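Local coordinates for protein CT_858 (Chlamydia trachomatis, PDB 3DPM) that probably acts as a serine-type endopeptidase, the chlamydial protease CPAF, here holding the inhibitor lactacystin in bound form, at residues G68-H73 with A140-A145; G164-K169 with V182-V187. All coordinates share one frame; numbering follows the deposited sequence.

Contact 1 (G68-H73 with A140-A145). With LAS (N-acetyl-S-({(2R,3S,4R)-3-hydroxy-2-[(1S)-1-hydroxy-2-methylpropyl]-4-methyl-5-oxopyrrolidin-2-yl}carbonyl)cysteine), chain C.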
ATOM      1  N   GLY A  68      -4.141  23.109 -10.822  1.00 17.80           N
ATOM      2  CA  GLY A  68      -5.232  24.032 -11.063  1.00 18.62           C
ATOM      3  C   GLY A  68      -6.363  23.880 -10.052  1.00 19.44           C
ATOM      4  O   GLY A  68      -7.203  24.769  -9.912  1.00 19.30           O
ATOM      5  N   LEU A  69      -6.390  22.750  -9.349  1.00 19.13           N
ATOM      6  CA  LEU A  69      -7.416  22.495  -8.343  1.00 18.14           C
ATOM      7  C   LEU A  69      -7.191  23.393  -7.134  1.00 17.70           C
ATOM      8  O   LEU A  69      -8.081  23.536  -6.293  1.00 17.36           O
ATOM      9  CB  LEU A  69      -7.375  21.030  -7.891  1.00 20.90           C
ATOM     10  CG  LEU A  69      -7.729  19.908  -8.877  1.00 20.82           C
ATOM     11  CD1 LEU A  69      -7.409  18.555  -8.254  1.00 20.42           C
ATOM     12  CD2 LEU A  69      -9.204  19.982  -9.238  1.00 20.97           C
ATOM     13  N   ASN A  70      -6.003  23.990  -7.048  1.00 16.91           N
ATOM     14  CA  ASN A  70      -5.655  24.875  -5.931  1.00 17.92           C
ATOM     15  C   ASN A  70      -5.980  24.173  -4.596  1.00 17.77           C
ATOM     16  O   ASN A  70      -6.650  24.727  -3.723  1.00 18.33           O
ATOM     17  CB  ASN A  70      -6.430  26.197  -6.071  1.00 19.74           C
ATOM     18  CG  ASN A  70      -5.949  27.273  -5.106  1.00 20.89           C
ATOM     19  OD1 ASN A  70      -6.392  28.421  -5.168  1.00 22.80           O
ATOM     20  ND2 ASN A  70      -5.043  26.906  -4.210  1.00 24.48           N
ATOM     21  N   ASP A  71      -5.492  22.940  -4.467  1.00 17.82           N
ATOM     22  CA  ASP A  71      -5.708  22.088  -3.293  1.00 16.84           C
ATOM     23  C   ASP A  71      -4.341  21.571  -2.854  1.00 15.88           C
ATOM     24  O   ASP A  71      -3.644  20.918  -3.637  1.00 14.51           O
ATOM     25  CB  ASP A  71      -6.600  20.897  -3.683  1.00 18.35           C
ATOM     26  CG  ASP A  71      -7.070  20.068  -2.476  1.00 22.59           C
ATOM     27  OD1 ASP A  71      -6.338  19.988  -1.464  1.00 24.71           O
ATOM     28  OD2 ASP A  71      -8.176  19.475  -2.548  1.00 22.21           O
ATOM     29  N   PHE A  72      -3.959  21.861  -1.612  1.00 15.38           N
ATOM     30  CA  PHE A  72      -2.665  21.419  -1.091  1.00 16.51           C
ATOM     31  C   PHE A  72      -2.572  19.904  -0.931  1.00 17.26           C
ATOM     32  O   PHE A  72      -1.475  19.350  -0.860  1.00 18.11           O
ATOM     33  CB  PHE A  72      -2.358  22.097   0.250  1.00 15.15           C
ATOM     34  CG  PHE A  72      -2.183  23.590   0.152  1.00 17.47           C
ATOM     35  CD1 PHE A  72      -3.162  24.449   0.648  1.00 15.77           C
ATOM     36  CD2 PHE A  72      -1.039  24.136  -0.436  1.00 16.21           C
ATOM     37  CE1 PHE A  72      -3.010  25.827   0.563  1.00 17.93           C
ATOM     38  CE2 PHE A  72      -0.873  25.509  -0.531  1.00 16.64           C
ATOM     39  CZ  PHE A  72      -1.864  26.362  -0.028  1.00 18.94           C
ATOM     40  N   HIS A  73      -3.724  19.242  -0.872  1.00 17.58           N
ATOM     41  CA  HIS A  73      -3.771  17.793  -0.738  1.00 19.76           C
ATOM     42  C   HIS A  73      -3.856  17.098  -2.092  1.00 20.28           C
ATOM     43  O   HIS A  73      -3.674  15.886  -2.168  1.00 22.90           O
ATOM     44  CB  HIS A  73      -4.965  17.368   0.121  1.00 21.13           C
ATOM     45  CG  HIS A  73      -4.735  17.514   1.590  1.00 25.54           C
ATOM     46  ND1 HIS A  73      -5.757  17.767   2.482  1.00 26.76           N
ATOM     47  CD2 HIS A  73      -3.600  17.440   2.327  1.00 25.84           C
ATOM     48  CE1 HIS A  73      -5.261  17.845   3.705  1.00 25.71           C
ATOM     49  NE2 HIS A  73      -3.955  17.649   3.638  1.00 28.12           N
ATOM     50  N   ALA A 140      -1.816  34.167   0.991  1.00 25.11           N
ATOM     51  CA  ALA A 140      -0.450  34.086   1.493  1.00 21.73           C
ATOM     52  C   ALA A 140      -0.002  32.624   1.511  1.00 20.68           C
ATOM     53  O   ALA A 140       1.173  32.316   1.288  1.00 20.20           O
ATOM     54  CB  ALA A 140      -0.374  34.679   2.891  1.00 19.42           C
ATOM     55  N   ALA A 141      -0.945  31.724   1.774  1.00 20.81           N
ATOM     56  CA  ALA A 141      -0.638  30.297   1.804  1.00 21.19           C
ATOM     57  C   ALA A 141      -0.063  29.880   0.458  1.00 20.32           C
ATOM     58  O   ALA A 141       0.957  29.206   0.396  1.00 20.04           O
ATOM     59  CB  ALA A 141      -1.892  29.489   2.110  1.00 19.43           C
ATOM     60  N   GLU A 142      -0.726  30.300  -0.612  1.00 21.59           N
ATOM     61  CA  GLU A 142      -0.293  29.972  -1.970  1.00 24.57           C
ATOM     62  C   GLU A 142       1.075  30.552  -2.313  1.00 24.42           C
ATOM     63  O   GLU A 142       1.875  29.939  -3.007  1.00 23.99           O
ATOM     64  CB  GLU A 142      -1.325  30.478  -2.982  1.00 27.17           C
ATOM     65  CG  GLU A 142      -2.707  29.844  -2.831  1.00 31.49           C
ATOM     66  CD  GLU A 142      -3.709  30.361  -3.861  1.00 34.78           C
ATOM     67  OE1 GLU A 142      -3.913  29.686  -4.900  1.00 35.80           O
ATOM     68  OE2 GLU A 142      -4.284  31.451  -3.634  1.00 36.34           O
ATOM     69  N   GLU A 143       1.332  31.722  -1.806  1.00 25.15           N
ATOM     70  CA  GLU A 143       2.584  32.416  -2.054  1.00 25.77           C
ATOM     71  C   GLU A 143       3.717  31.866  -1.204  1.00 24.63           C
ATOM     72  O   GLU A 143       4.870  31.858  -1.631  1.00 25.44           O
ATOM     73  CB  GLU A 143       2.360  33.907  -1.865  1.00 29.03           C
ATOM     74  CG  GLU A 143       1.395  34.457  -2.924  1.00 35.31           C
ATOM     75  CD  GLU A 143       0.930  35.855  -2.622  1.00 39.25           C
ATOM     76  OE1 GLU A 143       0.206  36.452  -3.455  1.00 43.24           O
ATOM     77  OE2 GLU A 143       1.292  36.357  -1.539  1.00 41.76           O
ATOM     78  N   SER A 144       3.402  31.364  -0.025  1.00 22.67           N
ATOM     79  CA  SER A 144       4.447  30.741   0.777  1.00 20.97           C
ATOM     80  C   SER A 144       4.776  29.373   0.175  1.00 19.47           C
ATOM     81  O   SER A 144       5.927  28.950   0.175  1.00 19.72           O
ATOM     82  CB  SER A 144       4.005  30.572   2.228  1.00 21.98           C
ATOM     83  OG  SER A 144       4.209  31.772   2.947  1.00 24.10           O
ATOM     84  N   ALA A 145       3.763  28.684  -0.346  1.00 18.08           N
ATOM     85  CA  ALA A 145       3.996  27.372  -0.936  1.00 17.27           C
ATOM     86  C   ALA A 145       4.924  27.512  -2.137  1.00 17.00           C
ATOM     87  O   ALA A 145       5.760  26.654  -2.386  1.00 16.65           O
ATOM     88  CB  ALA A 145       2.679  26.729  -1.358  1.00 14.60           C
TER
HETATM   89  C18 LAS C 800      -3.592  16.011   7.657  1.00 35.43           C
HETATM   90  O19 LAS C 800      -2.741  15.977   8.564  1.00 39.69           O
HETATM   91  C9  LAS C 800      -3.954  14.713   6.930  1.00 37.20           C
HETATM   92  C10 LAS C 800      -5.482  14.521   6.879  1.00 38.48           C
HETATM   93  C11 LAS C 800      -6.251  14.261   8.173  1.00 38.58           C
HETATM   94  C16 LAS C 800      -5.392  14.529   9.405  1.00 38.63           C
HETATM   95  C12 LAS C 800      -7.454  15.204   8.146  1.00 36.81           C
HETATM   96  O17 LAS C 800      -5.723  13.391   6.047  1.00 39.82           O
HETATM   97  N8  LAS C 800      -3.160  13.568   7.490  1.00 36.21           N
HETATM   98  C6  LAS C 800      -2.645  12.901   6.450  1.00 37.34           C
HETATM   99  O7  LAS C 800      -1.993  11.866   6.535  1.00 41.71           O
HETATM  100  C5  LAS C 800      -3.049  13.526   5.104  1.00 37.18           C
HETATM  101  C20 LAS C 800      -1.843  13.514   4.157  1.00 35.72           C
HETATM  102  C3  LAS C 800      -3.386  14.959   5.518  1.00 37.09           C
HETATM  103  O2  LAS C 800      -2.115  15.607   5.656  1.00 39.31           O
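Phe72 lies against Ala141 and Ala145, two alanines a helical turn apart, and this is the apolar part of the contact. Phe72 reaches out of the loop with CG anti to its carbonyl carbon (chi1 -65°), which carries the far end of the ring to helix 140-150. Phe72 CZ meets Ala141 CB at 3.8 Å, approaching obliquely. Phe72 CE2 lies 3.8 Å from Ala145 CB, a methyl that sits at the ring edge, near its plane. The same ring also stacks edge-to-face with Phe466.

The polar part joins Asn70 and Glu142. Their side chains cross at about a right angle, and the amide and carboxylate planes are only 17° apart. The amide group approaches the carboxylate with Asn70 CG 3.2 Å from Glu142 OE1. Glu142 OE2 is tied by Thr139 OG1 and the backbone N of Lys137, which grip the carboxylate from the residues just before helix 140-150.

Within the loop, an Asx turn takes His73 N to Asp71 OD1 (2.8 Å), while Asp71 OD2 bonds Tyr22 and Thr513. His73 NE2 then lies 3.3 Å from C3 of the lactacystin group, on the loop's inhibitor side.

After helix 55-67 the chain keeps helical angles through Leu69, and Asn70, with positive phi, turns it away. The loop next passes the N-terminal part of helix 140-150 and enters strand 75-78, which pairs antiparallel with strand 507-518.

Contact 2 (G164-K169 with V182-V187)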
ATOM      1  N   GLY A 164      23.159  24.870 -13.749  1.00 22.98           N
ATOM      2  CA  GLY A 164      24.149  25.869 -14.098  1.00 24.21           C
ATOM      3  C   GLY A 164      24.151  27.016 -13.106  1.00 25.50           C
ATOM      4  O   GLY A 164      23.569  26.931 -12.025  1.00 24.35           O
ATOM      5  N   ARG A 165      24.818  28.101 -13.471  1.00 28.06           N
ATOM      6  CA  ARG A 165      24.893  29.262 -12.603  1.00 30.32           C
ATOM      7  C   ARG A 165      23.661  30.145 -12.725  1.00 29.13           C
ATOM      8  O   ARG A 165      22.921  30.061 -13.701  1.00 28.44           O
ATOM      9  CB  ARG A 165      26.145  30.078 -12.933  1.00 33.99           C
ATOM     10  CG  ARG A 165      27.422  29.512 -12.324  1.00 41.54           C
ATOM     11  CD  ARG A 165      28.579  30.481 -12.471  1.00 46.51           C
ATOM     12  NE  ARG A 165      29.245  30.352 -13.767  1.00 53.89           N
ATOM     13  CZ  ARG A 165      29.495  31.365 -14.595  1.00 55.73           C
ATOM     14  NH1 ARG A 165      29.128  32.601 -14.271  1.00 54.71           N
ATOM     15  NH2 ARG A 165      30.122  31.140 -15.747  1.00 56.27           N
ATOM     16  N   THR A 166      23.427  30.974 -11.714  1.00 28.36           N
ATOM     17  CA  THR A 166      22.305  31.907 -11.740  1.00 27.83           C
ATOM     18  C   THR A 166      22.716  33.125 -10.931  1.00 25.28           C
ATOM     19  O   THR A 166      23.711  33.078 -10.221  1.00 26.50           O
ATOM     20  CB  THR A 166      21.001  31.286 -11.167  1.00 28.62           C
ATOM     21  OG1 THR A 166      19.946  32.255 -11.247  1.00 30.14           O
ATOM     22  CG2 THR A 166      21.184  30.852  -9.722  1.00 27.91           C
ATOM     23  N   THR A 167      21.973  34.216 -11.045  1.00 24.92           N
ATOM     24  CA  THR A 167      22.324  35.426 -10.322  1.00 25.16           C
ATOM     25  C   THR A 167      21.285  35.867  -9.314  1.00 24.74           C
ATOM     26  O   THR A 167      20.129  36.085  -9.660  1.00 26.81           O
ATOM     27  CB  THR A 167      22.559  36.608 -11.287  1.00 26.32           C
ATOM     28  OG1 THR A 167      23.599  36.273 -12.211  1.00 29.57           O
ATOM     29  CG2 THR A 167      22.970  37.855 -10.518  1.00 28.68           C
ATOM     30  N   LEU A 168      21.699  35.988  -8.061  1.00 21.94           N
ATOM     31  CA  LEU A 168      20.807  36.476  -7.024  1.00 20.94           C
ATOM     32  C   LEU A 168      21.233  37.925  -6.742  1.00 21.19           C
ATOM     33  O   LEU A 168      22.402  38.186  -6.440  1.00 20.37           O
ATOM     34  CB  LEU A 168      20.941  35.643  -5.740  1.00 18.92           C
ATOM     35  CG  LEU A 168      20.588  34.151  -5.810  1.00 18.71           C
ATOM     36  CD1 LEU A 168      20.877  33.496  -4.461  1.00 13.99           C
ATOM     37  CD2 LEU A 168      19.127  33.971  -6.209  1.00 15.68           C
ATOM     38  N   LYS A 169      20.311  38.873  -6.879  1.00 19.86           N
ATOM     39  CA  LYS A 169      20.647  40.255  -6.576  1.00 19.43           C
ATOM     40  C   LYS A 169      20.139  40.527  -5.168  1.00 19.15           C
ATOM     41  O   LYS A 169      18.957  40.341  -4.886  1.00 19.66           O
ATOM     42  CB  LYS A 169      19.979  41.231  -7.546  1.00 17.92           C
ATOM     43  CG  LYS A 169      20.393  42.671  -7.300  1.00 16.96           C
ATOM     44  CD  LYS A 169      19.524  43.673  -8.039  1.00 24.49           C
ATOM     45  CE  LYS A 169      19.816  43.687  -9.525  1.00 26.65           C
ATOM     46  NZ  LYS A 169      21.248  44.019  -9.750  1.00 31.62           N
ATOM     47  N   VAL A 182      25.737  32.233  -8.366  1.00 22.46           N
ATOM     48  CA  VAL A 182      25.702  30.989  -7.602  1.00 23.61           C
ATOM     49  C   VAL A 182      25.490  29.831  -8.560  1.00 23.83           C
ATOM     50  O   VAL A 182      25.229  30.037  -9.745  1.00 24.27           O
ATOM     51  CB  VAL A 182      24.567  30.977  -6.548  1.00 23.31           C
ATOM     52  CG1 VAL A 182      24.783  32.088  -5.537  1.00 24.75           C
ATOM     53  CG2 VAL A 182      23.229  31.133  -7.223  1.00 22.85           C
ATOM     54  N   LYS A 183      25.592  28.615  -8.044  1.00 24.34           N
ATOM     55  CA  LYS A 183      25.427  27.437  -8.880  1.00 24.16           C
ATOM     56  C   LYS A 183      24.435  26.472  -8.266  1.00 22.70           C
ATOM     57  O   LYS A 183      24.467  26.215  -7.067  1.00 22.20           O
ATOM     58  CB  LYS A 183      26.772  26.738  -9.065  1.00 26.63           C
ATOM     59  CG  LYS A 183      26.819  25.821 -10.269  1.00 29.29           C
ATOM     60  CD  LYS A 183      28.241  25.401 -10.548  1.00 33.76           C
ATOM     61  CE  LYS A 183      28.398  24.859 -11.959  1.00 34.89           C
ATOM     62  NZ  LYS A 183      29.830  24.592 -12.259  1.00 33.87           N
ATOM     63  N   TRP A 184      23.540  25.944  -9.088  1.00 20.37           N
ATOM     64  CA  TRP A 184      22.554  25.005  -8.586  1.00 18.75           C
ATOM     65  C   TRP A 184      23.178  23.662  -8.224  1.00 18.39           C
ATOM     66  O   TRP A 184      23.974  23.115  -8.990  1.00 18.48           O
ATOM     67  CB  TRP A 184      21.463  24.745  -9.631  1.00 14.84           C
ATOM     68  CG  TRP A 184      20.489  25.844  -9.835  1.00 10.78           C
ATOM     69  CD1 TRP A 184      20.514  26.801 -10.809  1.00 11.36           C
ATOM     70  CD2 TRP A 184      19.307  26.088  -9.062  1.00 12.23           C
ATOM     71  NE1 TRP A 184      19.417  27.626 -10.696  1.00 11.85           N
ATOM     72  CE2 TRP A 184      18.660  27.212  -9.629  1.00 10.68           C
ATOM     73  CE3 TRP A 184      18.728  25.463  -7.945  1.00  9.59           C
ATOM     74  CZ2 TRP A 184      17.463  27.725  -9.115  1.00  9.44           C
ATOM     75  CZ3 TRP A 184      17.539  25.974  -7.438  1.00  9.52           C
ATOM     76  CH2 TRP A 184      16.919  27.095  -8.023  1.00  8.58           C
ATOM     77  N   ARG A 185      22.836  23.146  -7.047  1.00 18.89           N
ATOM     78  CA  ARG A 185      23.303  21.820  -6.650  1.00 20.49           C
ATOM     79  C   ARG A 185      22.353  21.017  -7.527  1.00 18.83           C
ATOM     80  O   ARG A 185      21.167  20.928  -7.241  1.00 18.30           O
ATOM     81  CB  ARG A 185      23.018  21.546  -5.167  1.00 24.20           C
ATOM     82  CG  ARG A 185      23.963  22.240  -4.167  1.00 30.26           C
ATOM     83  CD  ARG A 185      24.041  23.751  -4.383  1.00 34.58           C
ATOM     84  NE  ARG A 185      24.888  24.431  -3.400  1.00 39.33           N
ATOM     85  CZ  ARG A 185      25.668  25.471  -3.689  1.00 41.42           C
ATOM     86  NH1 ARG A 185      25.714  25.941  -4.931  1.00 41.13           N
ATOM     87  NH2 ARG A 185      26.396  26.052  -2.739  1.00 41.48           N
ATOM     88  N   TYR A 186      22.877  20.451  -8.603  1.00 19.42           N
ATOM     89  CA  TYR A 186      22.060  19.726  -9.571  1.00 18.95           C
ATOM     90  C   TYR A 186      22.217  18.210  -9.641  1.00 19.47           C
ATOM     91  O   TYR A 186      23.325  17.693  -9.746  1.00 21.35           O
ATOM     92  CB  TYR A 186      22.339  20.327 -10.951  1.00 18.40           C
ATOM     93  CG  TYR A 186      21.607  19.703 -12.116  1.00 18.85           C
ATOM     94  CD1 TYR A 186      20.238  19.899 -12.290  1.00 18.46           C
ATOM     95  CD2 TYR A 186      22.298  18.959 -13.079  1.00 18.58           C
ATOM     96  CE1 TYR A 186      19.576  19.381 -13.394  1.00 18.09           C
ATOM     97  CE2 TYR A 186      21.642  18.437 -14.187  1.00 17.16           C
ATOM     98  CZ  TYR A 186      20.288  18.655 -14.337  1.00 17.31           C
ATOM     99  OH  TYR A 186      19.645  18.166 -15.443  1.00 19.84           O
ATOM    100  N   VAL A 187      21.096  17.500  -9.584  1.00 20.01           N
ATOM    101  CA  VAL A 187      21.117  16.050  -9.722  1.00 19.95           C
ATOM    102  C   VAL A 187      20.464  15.772 -11.075  1.00 19.81           C
ATOM    103  O   VAL A 187      19.274  16.019 -11.258  1.00 19.31           O
ATOM    104  CB  VAL A 187      20.288  15.326  -8.642  1.00 22.29           C
ATOM    105  CG1 VAL A 187      20.319  13.824  -8.907  1.00 19.90           C
ATOM    106  CG2 VAL A 187      20.828  15.641  -7.250  1.00 21.30           C
TER
HETATM  107  O   HOH W   1      24.163  22.992 -11.681  1.00 25.12           O
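Thr166 and Val182 form the tight centre of this antiparallel hairpin contact. They are a hydrogen-bonded pair: Thr166 N gives to Val182 O (2.8 Å) and Val182 N to Thr166 O (2.9 Å), the second bond the straighter at 169°. Their side chains lie side by side, pointing the same way. Each sets its CG2 between backbone N and carbonyl carbon, and the two CG2 methyls come to 3.2 Å, a spacing so short that its exact value is doubtful. Thr166 CG2 also meets Trp184 NE1 obliquely at 3.8 Å, and Leu168 CG lies 4.3 Å from Val182 CG2, a looser contact.

Two residues on, at the next hydrogen-bonded position, Trp184 N donates almost straight (174°) to Gly164 O at 3.1 Å, and a water takes a bond from Gly164 N while giving one to Trp184 O, bridging the strands where direct pairing stops.

The opposite face is loose. Arg165 and Lys183, a non-hydrogen-bonded pair, are exposed and bring their aliphatic stems together, CG to CG at 4.3 Å; their like charges stay apart.

Trp184 packs on Ala84 and Leu86 of strand 83-92 and on Pro162, while Leu168 rests on Val119 and Phe151. In the PDZ-like sheet, strand 165-171 pairs with strands 115-119 and 177-187, and strand 177-187 pairs antiparallel with strand 83-92.

The two contacts follow in series along the chain, 68-73 with 140-145 first and then 164-169 with 182-187. Their centres are 26 Å apart and their nearest atoms about 13 Å, without touching. Contact 2 lies wholly in the PDZ-like region, as a hairpin of its antiparallel sheet, about 28 Å from the chain centre. Contact 1 lies nearer, about 10 Å, and joins a helix of that same region to the loop leading into strand 75-78, part of a separate sheet. Contact 2 is thus internal to the PDZ-like region, whereas contact 1 joins it to the loop whose His73 meets the inhibitor.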